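PDB 6OAE: mucin-like protocadherin from Homo sapiens, which probably mediates calcium-dependent adhesion between neighbouring microvilli of the epithelial brush border through heterophilic pairing of its extracellular cadherin repeats with CDHR2. Local coordinates for residues N52-N57 against L68-L73; P98-K103 against L136-Q141. All coordinates share one frame; numbering follows the deposited sequence.

Interaction 1. Residues N52-N57 against L68-L73; sequences NQLFLN and LEAQLL
The axes of strands 53-56 and 68-73 approach to 10.0 Å with an angle of 155° between their chain directions, Leu-54 lying opposite Ala-70 and Leu-56 opposite Leu-68, with no hydrogen bond between them. Such a spacing is that of two layers, and side chains alone fill the gap. Leu-54 does most of the bridging. Its CB points at the other strand, and with CG anti to the backbone N (chi1 -179°) the fork of the side chain comes down over the methyl of Ala-70: CD2 stands 4.0 Å from Ala-70 CB and CD1 4.2 Å from the same atom. Both branches of the leucine thus rest on a single methyl. Across the gap, CD1 of Leu-54 also comes within 4.4 Å of Leu-72 CD2, a looser touch. The two strands belong to the opposing sheets of the first cadherin repeat of this fragment, a Greek-key beta sandwich; strand 53-56 is the middle strand of one sheet, and strand 67-76 lies inside the other, between strands 79-91 and 35-38. Nearer the calcium-binding end of the repeat, Leu-56 and Leu-68 meet by single methyls, Leu-56 CD2 to Leu-68 CD1 at 3.9 Å, their side chains crossing at about a right angle. Leu-68 aims its CB across the gap, whereas Leu-56 starts off to one flank and turns inward only at its tip. Phe-47 packs beside Leu-54, Leu-68 and Ala-70. From the strands flanking 67-76, Val-86 packs on Leu-54, and Leu-38 on Ala-70 and Leu-72.

Interaction 2. Residues P98-K103 against L136-Q141; sequences PEFPFK and LFYTLQ
Phe-100 and Tyr-138 make the aromatic half of this contact, Pro-98 and Leu-136 the aliphatic half, and no hydrogen bond joins the two segments. The rings meet at one pair of carbons, Phe-100 CE1 and Tyr-138 CE2, 4.0 Å apart. Phe-100 CE1 comes in at the rim of the tyrosine ring, in its plane, while CE2 of the tyrosine approaches the phenylalanine ring obliquely. The two side chains run past each other in opposite directions, and the contact is a single carbon-carbon van der Waals touch at the tyrosine's edge rather than a stack. In neither residue does CB aim straight at the other segment, and in Tyr-138 a chi1 of -63°, CG anti to the carbonyl carbon, swings the ring back toward the loop. Phe-100 is also covered by Leu-179 and Val-181 of strand 174-182 and by Ala-195 and Ala-197 of strand 194-204.

In the aliphatic pair, Pro-98 directs CB at Leu-136, whose two methyls meet it from the same side: CD1 and CD2 each lie 4.1 Å from Pro-98 CB. The rigid pyrrolidine ring thus sits against the forked end of the leucine.

The polar end of the tyrosine is served from elsewhere, its OH being hydrogen-bonded to the backbone N of Ala-127. Through that bond the ring spans from strand 137-142 to the chain just before Asp-129, a calcium ligand.

The side chain of Pro-98 lies about 5 Å from a bound calcium ion, and the residue follows closely on Asn-94, Asp-95 and Asn-96, which ligate the metals. The arrangement is that of a cadherin inter-repeat junction, where the linker leaves its calcium sites and packs against the calcium-proximal end of the second repeat's hydrophobic core.

In the fold
Interactions 1 and 2 sit on opposite sides of the chain's centre, about 42 Å apart between centres, one in each of the two successive cadherin repeats, and share no strand. Interaction 1 is core: all its touching residues are buried, and it joins the two sheets of the first repeat by aliphatic contacts alone. Interaction 2 is only partly buried and fastens the linker between strands 79-91 and 104-110 to the start of strand 137-142, an outermost strand of its sheet, and to the residue before it, adding aromatic rings and a proline. Neither uses hydrogen bonds between its segments. They also differ in their distance from calcium: interaction 2 borders the metal-bound junction, while in interaction 1 the side chain of Leu-68 stays about 12 Å from a calcium ion.

Interaction 1. Residues N52-N57 against L68-L73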
loop_
_atom_site.group_PDB
_atom_site.type_symbol
_atom_site.label_atom_id
_atom_site.label_comp_id
_atom_site.label_asym_id
_atom_site.label_seq_id
_atom_site.Cartn_x
_atom_site.Cartn_y
_atom_site.Cartn_z
ATOM N N ASN A 52 30.409 -17.780 7.820
ATOM C CA ASN A 52 29.852 -17.515 9.179
ATOM C C ASN A 52 29.240 -16.108 9.229
ATOM O O ASN A 52 29.310 -15.447 10.293
ATOM C CB ASN A 52 30.917 -17.771 10.261
ATOM C CG ASN A 52 31.235 -19.244 10.390
ATOM O OD1 ASN A 52 30.498 -20.095 9.887
ATOM N ND2 ASN A 52 32.323 -19.552 11.068
ATOM N N GLN A 53 28.654 -15.661 8.111
ATOM C CA GLN A 53 27.897 -14.384 8.048
ATOM C C GLN A 53 26.523 -14.699 7.482
ATOM O O GLN A 53 26.439 -15.585 6.601
ATOM C CB GLN A 53 28.625 -13.350 7.191
ATOM C CG GLN A 53 29.995 -12.948 7.734
ATOM C CD GLN A 53 30.667 -11.908 6.870
ATOM O OE1 GLN A 53 30.849 -12.094 5.683
ATOM N NE2 GLN A 53 31.049 -10.800 7.460
ATOM N N LEU A 54 25.492 -14.007 7.972
ATOM C CA LEU A 54 24.114 -14.137 7.484
ATOM C C LEU A 54 23.875 -13.029 6.463
ATOM O O LEU A 54 24.143 -11.849 6.771
ATOM C CB LEU A 54 23.114 -14.029 8.626
ATOM C CG LEU A 54 21.647 -14.165 8.228
ATOM C CD1 LEU A 54 21.351 -15.541 7.678
ATOM C CD2 LEU A 54 20.744 -13.836 9.407
ATOM N N PHE A 55 23.388 -13.417 5.309
ATOM C CA PHE A 55 23.044 -12.505 4.199
ATOM C C PHE A 55 21.571 -12.654 3.836
ATOM O O PHE A 55 21.016 -13.759 4.029
ATOM C CB PHE A 55 23.878 -12.848 2.967
ATOM C CG PHE A 55 25.357 -12.622 3.078
ATOM C CD1 PHE A 55 26.204 -13.634 3.521
ATOM C CD2 PHE A 55 25.917 -11.416 2.673
ATOM C CE1 PHE A 55 27.571 -13.426 3.600
ATOM C CE2 PHE A 55 27.290 -11.209 2.760
ATOM C CZ PHE A 55 28.114 -12.217 3.208
ATOM N N LEU A 56 20.990 -11.565 3.327
ATOM C CA LEU A 56 19.717 -11.531 2.565
ATOM C C LEU A 56 20.071 -11.760 1.103
ATOM O O LEU A 56 20.949 -11.030 0.641
ATOM C CB LEU A 56 19.061 -10.149 2.694
ATOM C CG LEU A 56 17.962 -9.965 3.720
ATOM C CD1 LEU A 56 17.471 -8.528 3.689
ATOM C CD2 LEU A 56 16.809 -10.925 3.469
ATOM N N ASN A 57 19.426 -12.699 0.393
ATOM C CA ASN A 57 19.700 -12.953 -1.052
ATOM C C ASN A 57 18.712 -12.181 -1.925
ATOM O O ASN A 57 18.942 -12.126 -3.154
ATOM C CB ASN A 57 19.597 -14.430 -1.441
ATOM C CG ASN A 57 20.756 -15.237 -0.941
ATOM O OD1 ASN A 57 21.824 -14.690 -0.659
ATOM N ND2 ASN A 57 20.559 -16.535 -0.834
ATOM N N LEU A 68 10.761 -11.728 7.873
ATOM C CA LEU A 68 11.627 -12.812 7.360
ATOM C C LEU A 68 12.362 -13.361 8.575
ATOM O O LEU A 68 12.842 -12.542 9.372
ATOM C CB LEU A 68 12.578 -12.265 6.292
ATOM C CG LEU A 68 11.941 -11.358 5.233
ATOM C CD1 LEU A 68 12.999 -10.812 4.275
ATOM C CD2 LEU A 68 10.867 -12.094 4.469
ATOM N N GLU A 69 12.420 -14.681 8.705
ATOM C CA GLU A 69 13.028 -15.383 9.849
ATOM C C GLU A 69 14.146 -16.289 9.342
ATOM O O GLU A 69 13.940 -16.999 8.365
ATOM C CB GLU A 69 11.923 -16.153 10.586
ATOM C CG GLU A 69 12.433 -17.131 11.625
ATOM C CD GLU A 69 11.373 -17.595 12.612
ATOM O OE1 GLU A 69 11.718 -17.787 13.800
ATOM O OE2 GLU A 69 10.205 -17.755 12.194
ATOM N N ALA A 70 15.288 -16.259 10.009
ATOM C CA ALA A 70 16.415 -17.173 9.776
ATOM C C ALA A 70 16.573 -18.008 11.037
ATOM O O ALA A 70 16.668 -17.403 12.132
ATOM C CB ALA A 70 17.674 -16.420 9.465
ATOM N N GLN A 71 16.578 -19.332 10.879
ATOM C CA GLN A 71 16.878 -20.288 11.982
ATOM C C GLN A 71 18.327 -20.693 11.795
ATOM O O GLN A 71 18.624 -21.310 10.764
ATOM C CB GLN A 71 15.910 -21.468 11.939
ATOM C CG GLN A 71 16.202 -22.521 13.004
ATOM C CD GLN A 71 15.327 -23.740 12.855
ATOM O OE1 GLN A 71 15.022 -24.181 11.748
ATOM N NE2 GLN A 71 14.920 -24.296 13.984
ATOM N N LEU A 72 19.198 -20.325 12.722
ATOM C CA LEU A 72 20.634 -20.661 12.674
ATOM C C LEU A 72 20.806 -21.900 13.535
ATOM O O LEU A 72 20.523 -21.796 14.738
ATOM C CB LEU A 72 21.499 -19.515 13.201
ATOM C CG LEU A 72 21.185 -18.117 12.670
ATOM C CD1 LEU A 72 22.341 -17.184 12.942
ATOM C CD2 LEU A 72 20.848 -18.138 11.196
ATOM N N LEU A 73 21.228 -23.000 12.918
ATOM C CA LEU A 73 21.462 -24.306 13.575
ATOM C C LEU A 73 22.958 -24.425 13.789
ATOM O O LEU A 73 23.688 -24.434 12.787
ATOM C CB LEU A 73 20.943 -25.446 12.691
ATOM C CG LEU A 73 19.445 -25.476 12.403
ATOM C CD1 LEU A 73 19.089 -26.714 11.589
ATOM C CD2 LEU A 73 18.610 -25.439 13.672
#

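Interaction 2. Residues P98-K103 against L136-Q141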
loop_
_atom_site.group_PDB
_atom_site.type_symbol
_atom_site.label_atom_id
_atom_site.label_comp_id
_atom_site.label_asym_id
_atom_site.label_seq_id
_atom_site.Cartn_x
_atom_site.Cartn_y
_atom_site.Cartn_z
ATOM N N PRO A 98 -2.564 4.512 -6.303
ATOM C CA PRO A 98 -3.982 4.193 -6.218
ATOM C C PRO A 98 -4.496 4.052 -7.654
ATOM O O PRO A 98 -3.978 4.686 -8.555
ATOM C CB PRO A 98 -4.604 5.376 -5.454
ATOM C CG PRO A 98 -3.644 6.530 -5.728
ATOM C CD PRO A 98 -2.276 5.889 -5.887
ATOM N N GLU A 99 -5.487 3.185 -7.830
ATOM C CA GLU A 99 -6.096 2.908 -9.142
ATOM C C GLU A 99 -7.607 2.919 -8.986
ATOM O O GLU A 99 -8.100 2.273 -8.050
ATOM C CB GLU A 99 -5.635 1.546 -9.653
ATOM C CG GLU A 99 -4.173 1.510 -10.020
ATOM C CD GLU A 99 -3.628 0.110 -10.251
ATOM O OE1 GLU A 99 -4.438 -0.804 -10.475
ATOM O OE2 GLU A 99 -2.394 -0.049 -10.198
ATOM N N PHE A 100 -8.290 3.647 -9.858
ATOM C CA PHE A 100 -9.760 3.583 -9.991
ATOM C C PHE A 100 -10.076 2.364 -10.840
ATOM O O PHE A 100 -9.306 2.062 -11.750
ATOM C CB PHE A 100 -10.315 4.816 -10.680
ATOM C CG PHE A 100 -10.282 6.081 -9.865
ATOM C CD1 PHE A 100 -11.108 6.222 -8.756
ATOM C CD2 PHE A 100 -9.458 7.138 -10.235
ATOM C CE1 PHE A 100 -11.104 7.399 -8.023
ATOM C CE2 PHE A 100 -9.454 8.315 -9.497
ATOM C CZ PHE A 100 -10.279 8.443 -8.403
ATOM N N PRO A 101 -11.168 1.621 -10.558
ATOM C CA PRO A 101 -11.624 0.554 -11.469
ATOM C C PRO A 101 -12.382 1.027 -12.734
ATOM O O PRO A 101 -12.955 0.185 -13.421
ATOM C CB PRO A 101 -12.499 -0.276 -10.522
ATOM C CG PRO A 101 -13.116 0.750 -9.588
ATOM C CD PRO A 101 -11.970 1.707 -9.323
ATOM N N PHE A 102 -12.363 2.330 -13.049
ATOM C CA PHE A 102 -12.957 2.940 -14.266
ATOM C C PHE A 102 -12.108 4.125 -14.713
ATOM O O PHE A 102 -11.355 4.694 -13.853
ATOM C CB PHE A 102 -14.396 3.402 -13.979
ATOM C CG PHE A 102 -14.492 4.423 -12.871
ATOM C CD1 PHE A 102 -14.492 4.027 -11.540
ATOM C CD2 PHE A 102 -14.557 5.775 -13.159
ATOM C CE1 PHE A 102 -14.556 4.965 -10.517
ATOM C CE2 PHE A 102 -14.631 6.708 -12.132
ATOM C CZ PHE A 102 -14.634 6.300 -10.822
ATOM N N LYS A 103 -12.238 4.516 -15.986
ATOM C CA LYS A 103 -11.552 5.693 -16.581
ATOM C C LYS A 103 -12.545 6.857 -16.684
ATOM O O LYS A 103 -12.261 7.944 -16.167
ATOM C CB LYS A 103 -11.004 5.368 -17.969
ATOM C CG LYS A 103 -9.979 4.245 -18.028
ATOM C CD LYS A 103 -9.729 3.757 -19.465
ATOM C CE LYS A 103 -8.868 2.516 -19.520
ATOM N NZ LYS A 103 -7.505 2.806 -19.028
ATOM N N LEU A 136 -6.505 7.297 1.356
ATOM C CA LEU A 136 -6.653 7.935 0.024
ATOM C C LEU A 136 -7.461 9.235 0.176
ATOM O O LEU A 136 -8.409 9.265 0.951
ATOM C CB LEU A 136 -7.299 6.937 -0.942
ATOM C CG LEU A 136 -6.503 5.645 -1.142
ATOM C CD1 LEU A 136 -7.097 4.820 -2.264
ATOM C CD2 LEU A 136 -5.027 5.926 -1.399
ATOM N N PHE A 137 -7.038 10.249 -0.559
ATOM C CA PHE A 137 -7.525 11.643 -0.532
ATOM C C PHE A 137 -8.112 11.938 -1.908
ATOM O O PHE A 137 -7.373 11.862 -2.901
ATOM C CB PHE A 137 -6.388 12.590 -0.182
ATOM C CG PHE A 137 -5.966 12.475 1.256
ATOM C CD1 PHE A 137 -5.164 11.417 1.685
ATOM C CD2 PHE A 137 -6.385 13.419 2.191
ATOM C CE1 PHE A 137 -4.803 11.309 3.021
ATOM C CE2 PHE A 137 -6.011 13.310 3.525
ATOM C CZ PHE A 137 -5.214 12.263 3.934
ATOM N N TYR A 138 -9.400 12.266 -1.936
ATOM C CA TYR A 138 -10.194 12.448 -3.168
ATOM C C TYR A 138 -10.570 13.905 -3.343
ATOM O O TYR A 138 -10.981 14.569 -2.356
ATOM C CB TYR A 138 -11.455 11.609 -3.098
ATOM C CG TYR A 138 -11.215 10.134 -3.016
ATOM C CD1 TYR A 138 -11.024 9.504 -1.791
ATOM C CD2 TYR A 138 -11.183 9.355 -4.167
ATOM C CE1 TYR A 138 -10.812 8.134 -1.719
ATOM C CE2 TYR A 138 -10.986 7.986 -4.103
ATOM C CZ TYR A 138 -10.799 7.375 -2.877
ATOM O OH TYR A 138 -10.586 6.022 -2.800
ATOM N N THR A 139 -10.453 14.368 -4.576
ATOM C CA THR A 139 -10.758 15.745 -5.000
ATOM C C THR A 139 -11.683 15.690 -6.199
ATOM O O THR A 139 -11.418 14.873 -7.092
ATOM C CB THR A 139 -9.477 16.510 -5.342
ATOM O OG1 THR A 139 -8.670 16.429 -4.168
ATOM C CG2 THR A 139 -9.760 17.952 -5.687
ATOM N N LEU A 140 -12.711 16.544 -6.217
ATOM C CA LEU A 140 -13.646 16.684 -7.357
ATOM C C LEU A 140 -13.385 18.048 -8.005
ATOM O O LEU A 140 -13.424 19.083 -7.261
ATOM C CB LEU A 140 -15.071 16.564 -6.835
ATOM C CG LEU A 140 -16.128 16.350 -7.910
ATOM C CD1 LEU A 140 -16.065 14.931 -8.455
ATOM C CD2 LEU A 140 -17.511 16.662 -7.350
ATOM N N GLN A 141 -13.092 18.060 -9.303
ATOM C CA GLN A 141 -12.821 19.304 -10.076
ATOM C C GLN A 141 -13.826 19.394 -11.226
ATOM O O GLN A 141 -13.870 18.467 -12.032
ATOM C CB GLN A 141 -11.384 19.289 -10.578
ATOM C CG GLN A 141 -10.999 20.542 -11.348
ATOM C CD GLN A 141 -9.567 20.534 -11.826
ATOM O OE1 GLN A 141 -9.224 21.216 -12.796
ATOM N NE2 GLN A 141 -8.717 19.763 -11.149
#